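Local coordinates for protein blood group a-and b-cleaving endo-beta-galactosidase (PDB 2YGL) that is part of an endo-beta-galactosidase that acts on blood group A and B antigens, and comprises tandem family 51 carbohydrate-binding modules that probably recognise host glycans, at residues K55-G60 with V162-K167; T263-Y268 with F315-E320; K227-I232 with I271-N276; Y191-E196 with F239-G244. All coordinates share one frame; numbering follows the deposited sequence.

Contact 1: K55-G60 with V162-K167; sequences KYFDKG and VFADAK
Ala164 sets its methyl group squarely over the Phe57 ring, in a CH-pi contact with CB 3.5 Å from the centroid and only 7° off the ring normal. Phe57 reaches it with CG beside its own backbone N and anti to the carbonyl carbon (chi1 -64°). Asp165 CB adds to this tight side from next door, 3.7 Å from Phe57 CD2. The backbones also run close together: Gly60 and Ala164 form an antiparallel, non-hydrogen-bonded pair with CA atoms 4.5 Å apart, and Gly60 CA lies 3.4 Å from Phe163 O. With phi at 157°, Gly60 has no space for a CB, which would run into Lys59 O and also clash with Phe163 O. Here the long strand 160-171 of the first module's beta-sandwich rounds a corner through a type II turn, Phe163 to Ala166, and the chain leaving the small hairpin 45-48/54-57 packs into the bend. Asp165 N gives its hydrogen to Lys59 O at 2.9 Å. Beyond that bond the contact opens into polar, hydrated chemistry. A water accepts from Lys59 N and donates to Asp165 OD1, 2.7 Å from that oxygen, while Asp165 OD2 forms a salt bridge with Lys167 NZ at 3.2 Å. The Lys59 side chain leads away from the turn altogether, and its ammonium pairs with Asp11 and Asp31.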
loop_
_atom_site.group_PDB
_atom_site.type_symbol
_atom_site.label_atom_id
_atom_site.label_comp_id
_atom_site.label_asym_id
_atom_site.label_seq_id
_atom_site.Cartn_x
_atom_site.Cartn_y
_atom_site.Cartn_z
ATOM N N LYS A 55 1.353 33.210 -6.545
ATOM C CA LYS A 55 2.106 32.134 -5.905
ATOM C C LYS A 55 2.983 31.395 -6.914
ATOM O O LYS A 55 2.520 31.021 -7.996
ATOM C CB LYS A 55 1.166 31.147 -5.205
ATOM C CG LYS A 55 1.867 30.241 -4.187
ATOM C CD LYS A 55 1.079 28.969 -3.893
ATOM C CE LYS A 55 -0.220 29.247 -3.149
ATOM N NZ LYS A 55 -1.065 28.021 -3.038
ATOM N N TYR A 56 4.246 31.190 -6.546
ATOM C CA TYR A 56 5.212 30.469 -7.379
ATOM C C TYR A 56 5.326 29.006 -6.958
ATOM O O TYR A 56 5.133 28.669 -5.790
ATOM C CB TYR A 56 6.580 31.159 -7.331
ATOM C CG TYR A 56 6.584 32.521 -7.987
ATOM C CD1 TYR A 56 6.249 33.669 -7.265
ATOM C CD2 TYR A 56 6.911 32.665 -9.336
ATOM C CE1 TYR A 56 6.240 34.928 -7.873
ATOM C CE2 TYR A 56 6.904 33.916 -9.951
ATOM C CZ TYR A 56 6.569 35.038 -9.213
ATOM O OH TYR A 56 6.564 36.272 -9.818
ATOM N N PHE A 57 5.630 28.142 -7.923
ATOM C CA PHE A 57 5.679 26.700 -7.697
ATOM C C PHE A 57 6.979 26.128 -8.247
ATOM O O PHE A 57 7.337 26.395 -9.394
ATOM C CB PHE A 57 4.503 26.007 -8.397
ATOM C CG PHE A 57 3.146 26.385 -7.862
ATOM C CD1 PHE A 57 2.506 27.548 -8.292
ATOM C CD2 PHE A 57 2.491 25.558 -6.953
ATOM C CE1 PHE A 57 1.242 27.891 -7.808
ATOM C CE2 PHE A 57 1.226 25.892 -6.464
ATOM C CZ PHE A 57 0.601 27.061 -6.893
ATOM N N ASP A 58 7.674 25.338 -7.432
ATOM C CA ASP A 58 8.886 24.635 -7.870
ATOM C C ASP A 58 8.574 23.507 -8.856
ATOM O O ASP A 58 9.357 23.240 -9.771
ATOM C CB ASP A 58 9.645 24.051 -6.671
ATOM C CG ASP A 58 10.320 25.113 -5.816
ATOM O OD1 ASP A 58 10.597 26.225 -6.308
ATOM O OD2 ASP A 58 10.588 24.821 -4.634
ATOM N N LYS A 59 7.435 22.844 -8.656
ATOM C CA LYS A 59 7.081 21.650 -9.428
ATOM C C LYS A 59 5.790 21.826 -10.221
ATOM O O LYS A 59 4.892 22.563 -9.810
ATOM C CB LYS A 59 6.953 20.429 -8.507
ATOM C CG LYS A 59 8.145 20.181 -7.565
ATOM C CD LYS A 59 9.422 19.790 -8.314
ATOM C CE LYS A 59 9.361 18.367 -8.845
ATOM N NZ LYS A 59 10.515 18.061 -9.734
ATOM N N GLY A 60 5.704 21.136 -11.358
ATOM C CA GLY A 60 4.492 21.145 -12.170
ATOM C C GLY A 60 4.705 20.791 -13.628
ATOM O O GLY A 60 5.820 20.471 -14.050
ATOM N N VAL A 162 -1.086 25.555 -16.848
ATOM C CA VAL A 162 -0.173 24.892 -15.928
ATOM C C VAL A 162 -0.916 24.025 -14.925
ATOM O O VAL A 162 -1.952 24.420 -14.374
ATOM C CB VAL A 162 0.767 25.877 -15.182
ATOM C CG1 VAL A 162 1.855 26.392 -16.115
ATOM C CG2 VAL A 162 -0.012 27.025 -14.547
ATOM N N PHE A 163 -0.381 22.829 -14.720
ATOM C CA PHE A 163 -0.820 21.949 -13.657
ATOM C C PHE A 163 0.211 22.109 -12.540
ATOM O O PHE A 163 1.140 21.310 -12.411
ATOM C CB PHE A 163 -0.921 20.502 -14.166
ATOM C CG PHE A 163 -1.881 20.326 -15.326
ATOM C CD1 PHE A 163 -1.470 20.569 -16.637
ATOM C CD2 PHE A 163 -3.196 19.920 -15.105
ATOM C CE1 PHE A 163 -2.357 20.412 -17.710
ATOM C CE2 PHE A 163 -4.090 19.758 -16.171
ATOM C CZ PHE A 163 -3.667 20.007 -17.475
ATOM N N ALA A 164 0.049 23.178 -11.763
ATOM C CA ALA A 164 1.002 23.556 -10.720
ATOM C C ALA A 164 0.965 22.591 -9.543
ATOM O O ALA A 164 -0.114 22.238 -9.057
ATOM C CB ALA A 164 0.741 24.982 -10.246
ATOM N N ASP A 165 2.152 22.173 -9.101
ATOM C CA ASP A 165 2.324 21.261 -7.960
ATOM C C ASP A 165 1.716 19.868 -8.198
ATOM O O ASP A 165 1.406 19.140 -7.246
ATOM C CB ASP A 165 1.777 21.900 -6.668
ATOM C CG ASP A 165 2.301 21.229 -5.416
ATOM O OD1 ASP A 165 3.531 21.056 -5.302
ATOM O OD2 ASP A 165 1.481 20.878 -4.541
ATOM N N ALA A 166 1.573 19.497 -9.471
ATOM C CA ALA A 166 0.923 18.245 -9.866
ATOM C C ALA A 166 1.614 17.018 -9.270
ATOM O O ALA A 166 2.783 16.750 -9.557
ATOM C CB ALA A 166 0.844 18.138 -11.385
ATOM N N LYS A 167 0.878 16.282 -8.439
ATOM C CA LYS A 167 1.441 15.156 -7.690
ATOM C C LYS A 167 0.467 13.989 -7.540
ATOM O O LYS A 167 -0.753 14.177 -7.517
ATOM C CB LYS A 167 1.908 15.618 -6.302
ATOM C CG LYS A 167 0.784 16.150 -5.406
ATOM C CD LYS A 167 1.250 16.464 -3.987
ATOM C CE LYS A 167 1.938 17.811 -3.915
ATOM N NZ LYS A 167 1.938 18.366 -2.534
HETATM O O HOH W 1 5.437 22.734 -6.349
#

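Contact 2: T263-Y268 with F315-E320; sequences TRFISY and FLVDVE
With CG anti to the backbone N in both Arg264 (chi1 -155°) and Asp318 (chi1 -177°), the two side chains lean over the same face of the paired strands, and the extended arginine lies side-on to the carboxylate. Arg264 NE donates to Asp318 OD1 at 3.0 Å, and Arg264 NH2 to Asp318 OD2 at 2.8 Å. Both oxygens are met on their syn side and the two planes are only 26° apart, an arrangement that fixes the rotation of both groups. Arg264 NH1 is hydrogen-bonded to Thr174 OG1. On the same face Leu316 CD1 rests over the centre of the Tyr268 ring, 3.9 Å from its centroid, and helix 179-184 packs against Ile266 and Tyr268. The reverse face is largely apolar: Val317 CG1 touches the edge of the Phe265 ring, 4.0 Å from CE2, and Val317 and Val319 reach strand 295-299. Four backbone bonds join the strands, two in the Phe265-Val319 pair and two in the Ser267-Val317 pair, the shortest from Val317 N to Ser267 O at 2.7 Å. At one end Thr263 and Arg264 both face Met351 in a classic beta bulge. This is antiparallel pairing within one sheet of a beta-sandwich, with the valine face turned to the opposing sheet.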
loop_
_atom_site.group_PDB
_atom_site.type_symbol
_atom_site.label_atom_id
_atom_site.label_comp_id
_atom_site.label_asym_id
_atom_site.label_seq_id
_atom_site.Cartn_x
_atom_site.Cartn_y
_atom_site.Cartn_z
ATOM N N THR A 263 -1.346 -2.879 16.104
ATOM C CA THR A 263 -2.399 -2.749 15.096
ATOM C C THR A 263 -2.540 -3.955 14.169
ATOM O O THR A 263 -3.540 -4.074 13.461
ATOM C CB THR A 263 -2.183 -1.497 14.219
ATOM O OG1 THR A 263 -0.885 -1.564 13.618
ATOM C CG2 THR A 263 -2.299 -0.221 15.052
ATOM N N ARG A 264 -1.550 -4.843 14.170
ATOM C CA ARG A 264 -1.482 -5.903 13.166
ATOM C C ARG A 264 -0.690 -7.116 13.657
ATOM O O ARG A 264 0.321 -6.970 14.347
ATOM C CB ARG A 264 -0.842 -5.339 11.893
ATOM C CG ARG A 264 -1.193 -6.039 10.591
ATOM C CD ARG A 264 -0.545 -5.293 9.430
ATOM N NE ARG A 264 -0.625 -6.018 8.164
ATOM C CZ ARG A 264 0.082 -5.714 7.077
ATOM N NH1 ARG A 264 0.935 -4.695 7.091
ATOM N NH2 ARG A 264 -0.060 -6.435 5.971
ATOM N N PHE A 265 -1.167 -8.308 13.305
ATOM C CA PHE A 265 -0.442 -9.551 13.569
ATOM C C PHE A 265 -0.208 -10.306 12.261
ATOM O O PHE A 265 -1.154 -10.561 11.511
ATOM C CB PHE A 265 -1.198 -10.422 14.582
ATOM C CG PHE A 265 -0.653 -11.824 14.714
ATOM C CD1 PHE A 265 0.553 -12.061 15.369
ATOM C CD2 PHE A 265 -1.351 -12.906 14.183
ATOM C CE1 PHE A 265 1.058 -13.351 15.490
ATOM C CE2 PHE A 265 -0.854 -14.200 14.298
ATOM C CZ PHE A 265 0.352 -14.424 14.955
ATOM N N ILE A 266 1.053 -10.650 11.994
ATOM C CA ILE A 266 1.445 -11.335 10.756
ATOM C C ILE A 266 2.196 -12.626 11.054
ATOM O O ILE A 266 3.205 -12.606 11.758
ATOM C CB ILE A 266 2.393 -10.474 9.873
ATOM C CG1 ILE A 266 1.974 -8.998 9.844
ATOM C CG2 ILE A 266 2.520 -11.075 8.459
ATOM C CD1 ILE A 266 0.749 -8.730 9.056
ATOM N N SER A 267 1.716 -13.735 10.490
ATOM C CA SER A 267 2.404 -15.023 10.603
ATOM C C SER A 267 1.910 -16.046 9.589
ATOM O O SER A 267 0.717 -16.111 9.287
ATOM C CB SER A 267 2.242 -15.605 12.011
ATOM O OG SER A 267 3.050 -16.755 12.176
ATOM N N TYR A 268 2.842 -16.839 9.067
ATOM C CA TYR A 268 2.493 -18.081 8.387
ATOM C C TYR A 268 2.252 -19.158 9.438
ATOM O O TYR A 268 2.931 -19.187 10.464
ATOM C CB TYR A 268 3.587 -18.499 7.398
ATOM C CG TYR A 268 3.597 -17.639 6.159
ATOM C CD1 TYR A 268 2.743 -17.914 5.085
ATOM C CD2 TYR A 268 4.434 -16.532 6.068
ATOM C CE1 TYR A 268 2.738 -17.111 3.947
ATOM C CE2 TYR A 268 4.438 -15.725 4.937
ATOM C CZ TYR A 268 3.588 -16.020 3.883
ATOM O OH TYR A 268 3.596 -15.217 2.768
ATOM N N PHE A 315 -0.707 -21.490 5.811
ATOM C CA PHE A 315 -1.537 -20.342 5.430
ATOM C C PHE A 315 -1.063 -19.038 6.069
ATOM O O PHE A 315 -0.512 -19.043 7.173
ATOM C CB PHE A 315 -3.025 -20.596 5.724
ATOM C CG PHE A 315 -3.311 -21.043 7.134
ATOM C CD1 PHE A 315 -3.322 -22.396 7.461
ATOM C CD2 PHE A 315 -3.597 -20.114 8.130
ATOM C CE1 PHE A 315 -3.592 -22.817 8.758
ATOM C CE2 PHE A 315 -3.868 -20.525 9.434
ATOM C CZ PHE A 315 -3.865 -21.880 9.749
ATOM N N LEU A 316 -1.278 -17.929 5.361
ATOM C CA LEU A 316 -0.926 -16.610 5.873
ATOM C C LEU A 316 -2.028 -16.067 6.771
ATOM O O LEU A 316 -3.186 -15.971 6.361
ATOM C CB LEU A 316 -0.635 -15.627 4.729
ATOM C CG LEU A 316 -0.281 -14.175 5.095
ATOM C CD1 LEU A 316 0.962 -14.080 5.985
ATOM C CD2 LEU A 316 -0.103 -13.324 3.845
ATOM N N VAL A 317 -1.654 -15.735 8.003
ATOM C CA VAL A 317 -2.544 -15.036 8.921
ATOM C C VAL A 317 -2.105 -13.578 8.970
ATOM O O VAL A 317 -0.977 -13.268 9.364
ATOM C CB VAL A 317 -2.527 -15.647 10.343
ATOM C CG1 VAL A 317 -3.376 -14.812 11.297
ATOM C CG2 VAL A 317 -3.025 -17.082 10.314
ATOM N N ASP A 318 -3.000 -12.693 8.546
ATOM C CA ASP A 318 -2.733 -11.261 8.532
ATOM C C ASP A 318 -3.997 -10.546 8.989
ATOM O O ASP A 318 -4.926 -10.346 8.206
ATOM C CB ASP A 318 -2.315 -10.814 7.125
ATOM C CG ASP A 318 -1.943 -9.339 7.055
ATOM O OD1 ASP A 318 -2.155 -8.596 8.041
ATOM O OD2 ASP A 318 -1.430 -8.917 5.999
ATOM N N VAL A 319 -4.022 -10.167 10.265
ATOM C CA VAL A 319 -5.238 -9.648 10.889
ATOM C C VAL A 319 -4.985 -8.339 11.644
ATOM O O VAL A 319 -3.954 -8.176 12.303
ATOM C CB VAL A 319 -5.915 -10.730 11.798
ATOM C CG1 VAL A 319 -5.005 -11.145 12.961
ATOM C CG2 VAL A 319 -7.282 -10.270 12.302
ATOM N N GLU A 320 -5.931 -7.407 11.523
ATOM C CA GLU A 320 -5.887 -6.148 12.262
ATOM C C GLU A 320 -6.182 -6.388 13.736
ATOM O O GLU A 320 -7.094 -7.139 14.078
ATOM C CB GLU A 320 -6.905 -5.147 11.702
ATOM C CG GLU A 320 -6.523 -4.523 10.367
ATOM C CD GLU A 320 -7.511 -3.458 9.901
ATOM O OE1 GLU A 320 -8.641 -3.389 10.439
ATOM O OE2 GLU A 320 -7.156 -2.682 8.987
#

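Contact 3: K227-I232 with I271-N276; sequences KIKLLI and IDRSAN
An Asx turn within the type I turn from Asp272 to Ala275 fastens the loop after strand 262-271 to Lys229 of the hairpin strand 228-232. Asp272 works with both carboxylate oxygens. Asp272 OD2 reaches across and accepts from Lys229 N at 2.9 Å, a nearly straight bond (171°) that approaches from above the carboxylate plane. Asp272 OD1 stays within its own turn and takes Ser274 N at 3.0 Å and Ser274 OG at 2.8 Å, from opposite faces of the plane. Lys229 O closes the exchange by accepting from Arg273 N at 3.1 Å, so both backbone polar groups of this one strand residue are taken up by the loop. Arg273, bent at chi2 (-55°) and chi3 (-66°), folds back over the strand: its CG meets Lys229 CG at 3.8 Å, and one face of its guanidinium lies on Leu231 CG, offset toward the rim. Its NE forms a salt bridge with Glu236 on the partner strand 235-239. On the buried side, Leu230 CD2 packs 3.5 Å from Ile271 O. Three protein donors on one carboxylate would be expected to spread its negative charge and favour the ionised form of Asp272, whose orientation they also fix.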
loop_
_atom_site.group_PDB
_atom_site.type_symbol
_atom_site.label_atom_id
_atom_site.label_comp_id
_atom_site.label_asym_id
_atom_site.label_seq_id
_atom_site.Cartn_x
_atom_site.Cartn_y
_atom_site.Cartn_z
ATOM N N LYS A 227 15.892 -24.441 12.315
ATOM C CA LYS A 227 14.925 -23.405 11.975
ATOM C C LYS A 227 13.553 -24.003 11.676
ATOM O O LYS A 227 13.446 -25.138 11.198
ATOM C CB LYS A 227 15.422 -22.562 10.797
ATOM C CG LYS A 227 16.574 -21.635 11.167
ATOM C CD LYS A 227 17.058 -20.829 9.973
ATOM C CE LYS A 227 18.150 -19.858 10.398
ATOM N NZ LYS A 227 18.662 -19.070 9.246
ATOM N N ILE A 228 12.512 -23.236 11.987
ATOM C CA ILE A 228 11.140 -23.574 11.617
ATOM C C ILE A 228 11.056 -23.763 10.100
ATOM O O ILE A 228 11.617 -22.975 9.339
ATOM C CB ILE A 228 10.153 -22.483 12.112
ATOM C CG1 ILE A 228 9.917 -22.635 13.618
ATOM C CG2 ILE A 228 8.832 -22.523 11.336
ATOM C CD1 ILE A 228 9.387 -21.388 14.298
ATOM N N LYS A 229 10.381 -24.827 9.673
ATOM C CA LYS A 229 10.266 -25.149 8.255
ATOM C C LYS A 229 8.828 -25.517 7.910
ATOM O O LYS A 229 8.204 -26.329 8.593
ATOM C CB LYS A 229 11.224 -26.291 7.888
ATOM C CG LYS A 229 11.521 -26.419 6.395
ATOM C CD LYS A 229 12.358 -27.667 6.078
ATOM C CE LYS A 229 13.810 -27.516 6.522
ATOM N NZ LYS A 229 14.603 -28.765 6.306
ATOM N N LEU A 230 8.315 -24.908 6.844
ATOM C CA LEU A 230 6.933 -25.096 6.418
ATOM C C LEU A 230 6.817 -25.347 4.916
ATOM O O LEU A 230 7.753 -25.078 4.162
ATOM C CB LEU A 230 6.102 -23.863 6.796
ATOM C CG LEU A 230 5.701 -23.718 8.267
ATOM C CD1 LEU A 230 5.189 -22.315 8.557
ATOM C CD2 LEU A 230 4.653 -24.758 8.614
ATOM N N LEU A 231 5.672 -25.880 4.494
ATOM C CA LEU A 231 5.325 -25.945 3.079
ATOM C C LEU A 231 4.663 -24.640 2.670
ATOM O O LEU A 231 3.615 -24.274 3.206
ATOM C CB LEU A 231 4.370 -27.106 2.783
ATOM C CG LEU A 231 4.901 -28.491 2.408
ATOM C CD1 LEU A 231 3.726 -29.403 2.077
ATOM C CD2 LEU A 231 5.876 -28.436 1.230
ATOM N N ILE A 232 5.295 -23.935 1.738
ATOM C CA ILE A 232 4.709 -22.746 1.132
ATOM C C ILE A 232 4.535 -23.044 -0.354
ATOM O O ILE A 232 5.519 -23.261 -1.068
ATOM C CB ILE A 232 5.590 -21.477 1.327
ATOM C CG1 ILE A 232 6.023 -21.298 2.796
ATOM C CG2 ILE A 232 4.877 -20.230 0.779
ATOM C CD1 ILE A 232 4.914 -20.901 3.777
ATOM N N ILE A 271 2.067 -27.006 10.071
ATOM C CA ILE A 271 2.759 -28.049 10.820
ATOM C C ILE A 271 4.214 -28.141 10.360
ATOM O O ILE A 271 4.488 -28.249 9.162
ATOM C CB ILE A 271 2.043 -29.410 10.663
ATOM C CG1 ILE A 271 0.627 -29.324 11.240
ATOM C CG2 ILE A 271 2.831 -30.527 11.340
ATOM C CD1 ILE A 271 -0.378 -30.216 10.554
ATOM N N ASP A 272 5.140 -28.088 11.316
ATOM C CA ASP A 272 6.568 -28.137 10.999
ATOM C C ASP A 272 6.925 -29.436 10.287
ATOM O O ASP A 272 6.399 -30.503 10.620
ATOM C CB ASP A 272 7.428 -27.955 12.251
ATOM C CG ASP A 272 8.874 -27.610 11.921
ATOM O OD1 ASP A 272 9.685 -28.537 11.705
ATOM O OD2 ASP A 272 9.198 -26.405 11.856
ATOM N N ARG A 273 7.813 -29.330 9.302
ATOM C CA ARG A 273 8.210 -30.467 8.470
ATOM C C ARG A 273 8.851 -31.612 9.265
ATOM O O ARG A 273 8.848 -32.759 8.817
ATOM C CB ARG A 273 9.144 -30.010 7.337
ATOM C CG ARG A 273 8.584 -28.891 6.441
ATOM C CD ARG A 273 7.226 -29.242 5.828
ATOM N NE ARG A 273 7.315 -30.347 4.875
ATOM C CZ ARG A 273 6.290 -31.106 4.494
ATOM N NH1 ARG A 273 5.071 -30.901 4.981
ATOM N NH2 ARG A 273 6.487 -32.084 3.617
ATOM N N SER A 274 9.379 -31.295 10.444
ATOM C CA SER A 274 10.055 -32.271 11.295
ATOM C C SER A 274 9.093 -33.127 12.115
ATOM O O SER A 274 9.516 -34.072 12.780
ATOM C CB SER A 274 11.037 -31.562 12.233
ATOM O OG SER A 274 10.349 -30.761 13.185
ATOM N N ALA A 275 7.805 -32.791 12.071
ATOM C CA ALA A 275 6.796 -33.488 12.869
ATOM C C ALA A 275 6.605 -34.937 12.439
ATOM O O ALA A 275 6.782 -35.279 11.265
ATOM C CB ALA A 275 5.469 -32.749 12.808
ATOM N N ASN A 276 6.251 -35.779 13.406
ATOM C CA ASN A 276 5.820 -37.138 13.132
ATOM C C ASN A 276 4.480 -37.109 12.410
ATOM O O ASN A 276 3.525 -36.496 12.892
ATOM C CB ASN A 276 5.696 -37.939 14.432
ATOM C CG ASN A 276 7.043 -38.292 15.039
ATOM O OD1 ASN A 276 7.223 -38.209 16.253
ATOM N ND2 ASN A 276 7.991 -38.691 14.201
HETATM O O HOH W 2 12.259 -27.756 11.158
#

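Contact 4: Y191-E196 with F239-G244; sequences YLSDLE and FNKGLG
Lys241 NZ donates to Asp194 OD1 at 2.7 Å in a salt bridge, meeting the oxygen on its syn side but 30° out of the carboxylate plane. A water doubles the link, donating to Asp194 OD2 at 2.6 Å and accepting from Lys241 NZ at 3.1 Å. The ammonium has a second acidic partner in Asp214 OD2, so that NZ has two carboxylates and a water as partners, while Asp214 OD1 accepts from both Ser193 OG and Gly242 N and ties the two segments together through a third residue. Asp194 stands in a short 3-10 segment following strand 189-191, and the turn brings Tyr191, Ser193 and Asp194 all to bear on Lys241. This turn packs against the start of strand 242-244, one of the sheet strands in the second module's beta-sandwich. The lysine bends at chi2 (-73°) and chi3 (-75°), which curls its aliphatic part over one face of the Tyr191 ring before the ammonium turns back to the acids. Lys241 CG sits 3.7 Å from the Tyr191 ring centroid, almost exactly on the normal, and Lys241 CB approaches Tyr191 CD1 at 3.6 Å. Tyr191 OH is bound in turn to Leu182 O of helix 179-184. Further in, Ser193 CB lies 3.4 Å from Gly242 O, and the chemistry becomes apolar: Leu192 CD2 meets Leu243 CD1 at 3.9 Å, the two side chains crossing at about a right angle, with Tyr255 of the opposing sheet touching both.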
loop_
_atom_site.group_PDB
_atom_site.type_symbol
_atom_site.label_atom_id
_atom_site.label_comp_id
_atom_site.label_asym_id
_atom_site.label_seq_id
_atom_site.Cartn_x
_atom_site.Cartn_y
_atom_site.Cartn_z
ATOM N N TYR A 191 9.158 -9.093 16.105
ATOM C CA TYR A 191 8.939 -10.538 16.154
ATOM C C TYR A 191 8.466 -10.974 17.535
ATOM O O TYR A 191 9.022 -10.553 18.555
ATOM C CB TYR A 191 10.215 -11.300 15.779
ATOM C CG TYR A 191 10.654 -11.094 14.354
ATOM C CD1 TYR A 191 9.961 -11.687 13.302
ATOM C CD2 TYR A 191 11.764 -10.305 14.055
ATOM C CE1 TYR A 191 10.357 -11.501 11.987
ATOM C CE2 TYR A 191 12.173 -10.112 12.741
ATOM C CZ TYR A 191 11.464 -10.713 11.714
ATOM O OH TYR A 191 11.855 -10.533 10.412
ATOM N N LEU A 192 7.441 -11.821 17.558
ATOM C CA LEU A 192 6.887 -12.327 18.816
ATOM C C LEU A 192 7.929 -13.070 19.650
ATOM O O LEU A 192 7.965 -12.927 20.874
ATOM C CB LEU A 192 5.658 -13.202 18.561
ATOM C CG LEU A 192 4.303 -12.487 18.526
ATOM C CD1 LEU A 192 4.162 -11.548 17.328
ATOM C CD2 LEU A 192 3.181 -13.505 18.523
ATOM N N SER A 193 8.790 -13.831 18.975
ATOM C CA SER A 193 9.874 -14.569 19.632
ATOM C C SER A 193 10.940 -13.668 20.275
ATOM O O SER A 193 11.813 -14.153 20.996
ATOM C CB SER A 193 10.527 -15.547 18.652
ATOM O OG SER A 193 11.050 -14.868 17.523
ATOM N N ASP A 194 10.868 -12.365 20.011
ATOM C CA ASP A 194 11.742 -11.397 20.672
ATOM C C ASP A 194 11.072 -10.773 21.899
ATOM O O ASP A 194 11.632 -9.877 22.531
ATOM C CB ASP A 194 12.185 -10.309 19.689
ATOM C CG ASP A 194 13.179 -10.813 18.661
ATOM O OD1 ASP A 194 13.788 -11.887 18.880
ATOM O OD2 ASP A 194 13.356 -10.129 17.631
ATOM N N LEU A 195 9.881 -11.265 22.236
ATOM C CA LEU A 195 9.102 -10.740 23.357
ATOM C C LEU A 195 8.893 -11.776 24.461
ATOM O O LEU A 195 9.022 -12.982 24.232
ATOM C CB LEU A 195 7.741 -10.235 22.864
ATOM C CG LEU A 195 7.696 -9.169 21.764
ATOM C CD1 LEU A 195 6.276 -9.038 21.228
ATOM C CD2 LEU A 195 8.209 -7.829 22.268
ATOM N N GLU A 196 8.581 -11.295 25.660
ATOM C CA GLU A 196 8.193 -12.171 26.764
ATOM C C GLU A 196 6.685 -12.364 26.751
ATOM O O GLU A 196 5.931 -11.390 26.755
ATOM C CB GLU A 196 8.623 -11.582 28.115
ATOM C CG GLU A 196 10.131 -11.504 28.323
ATOM C CD GLU A 196 10.790 -12.867 28.365
ATOM O OE1 GLU A 196 10.712 -13.532 29.419
ATOM O OE2 GLU A 196 11.394 -13.272 27.347
ATOM N N PHE A 239 12.138 -20.614 8.096
ATOM C CA PHE A 239 11.909 -19.293 8.667
ATOM C C PHE A 239 12.972 -18.970 9.709
ATOM O O PHE A 239 13.279 -19.794 10.571
ATOM C CB PHE A 239 10.507 -19.203 9.282
ATOM C CG PHE A 239 9.410 -19.040 8.269
ATOM C CD1 PHE A 239 8.859 -20.147 7.630
ATOM C CD2 PHE A 239 8.931 -17.776 7.947
ATOM C CE1 PHE A 239 7.845 -19.997 6.686
ATOM C CE2 PHE A 239 7.919 -17.614 7.009
ATOM C CZ PHE A 239 7.374 -18.727 6.375
ATOM N N ASN A 240 13.542 -17.771 9.610
ATOM C CA ASN A 240 14.532 -17.294 10.572
ATOM C C ASN A 240 13.926 -17.096 11.955
ATOM O O ASN A 240 14.573 -17.355 12.969
ATOM C CB ASN A 240 15.160 -15.976 10.102
ATOM C CG ASN A 240 15.988 -16.126 8.831
ATOM O OD1 ASN A 240 16.582 -17.176 8.572
ATOM N ND2 ASN A 240 16.044 -15.059 8.039
ATOM N N LYS A 241 12.681 -16.626 11.988
ATOM C CA LYS A 241 12.014 -16.290 13.240
ATOM C C LYS A 241 10.649 -16.961 13.342
ATOM O O LYS A 241 10.017 -17.254 12.326
ATOM C CB LYS A 241 11.847 -14.767 13.374
ATOM C CG LYS A 241 13.129 -13.941 13.225
ATOM C CD LYS A 241 14.051 -14.070 14.434
ATOM C CE LYS A 241 13.548 -13.276 15.627
ATOM N NZ LYS A 241 14.392 -13.543 16.816
ATOM N N GLY A 242 10.196 -17.188 14.573
ATOM C CA GLY A 242 8.863 -17.730 14.809
ATOM C C GLY A 242 8.680 -18.425 16.144
ATOM O O GLY A 242 9.541 -18.350 17.016
ATOM N N LEU A 243 7.547 -19.105 16.292
ATOM C CA LEU A 243 7.194 -19.786 17.539
ATOM C C LEU A 243 6.855 -21.250 17.274
ATOM O O LEU A 243 6.195 -21.570 16.284
ATOM C CB LEU A 243 6.006 -19.090 18.216
ATOM C CG LEU A 243 6.186 -17.639 18.680
ATOM C CD1 LEU A 243 4.839 -16.987 18.987
ATOM C CD2 LEU A 243 7.121 -17.550 19.882
ATOM N N GLY A 244 7.307 -22.127 18.166
ATOM C CA GLY A 244 7.063 -23.562 18.044
ATOM C C GLY A 244 6.325 -24.099 19.253
ATOM O O GLY A 244 6.797 -23.971 20.387
HETATM O O HOH W 3 15.630 -10.756 16.513
#

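How the contacts relate
Contact 1 lies in the first module, its centre at least 41 Å from the centres of the other three, which touch one another in the second. Contacts 2 and 4 reach the same sheet and share packing through Tyr268 with Phe239 and Phe265 with Leu192. Contacts 3 and 4 are joined by the hairpin 228-232/235-239. Contact 1 is buried, resting on methyl-to-ring packing; the others are partly buried, with exposed residues. Contact 2 combines regular strand pairing with a salt bridge on one face, whereas contacts 3 and 4 fasten loops and turns through carboxylates. Contacts 1 and 4 also echo each other: Lys59 pairs with Asp11 and Asp31 much as Lys241 does with Asp194 and Asp214, consistent with repeated modules.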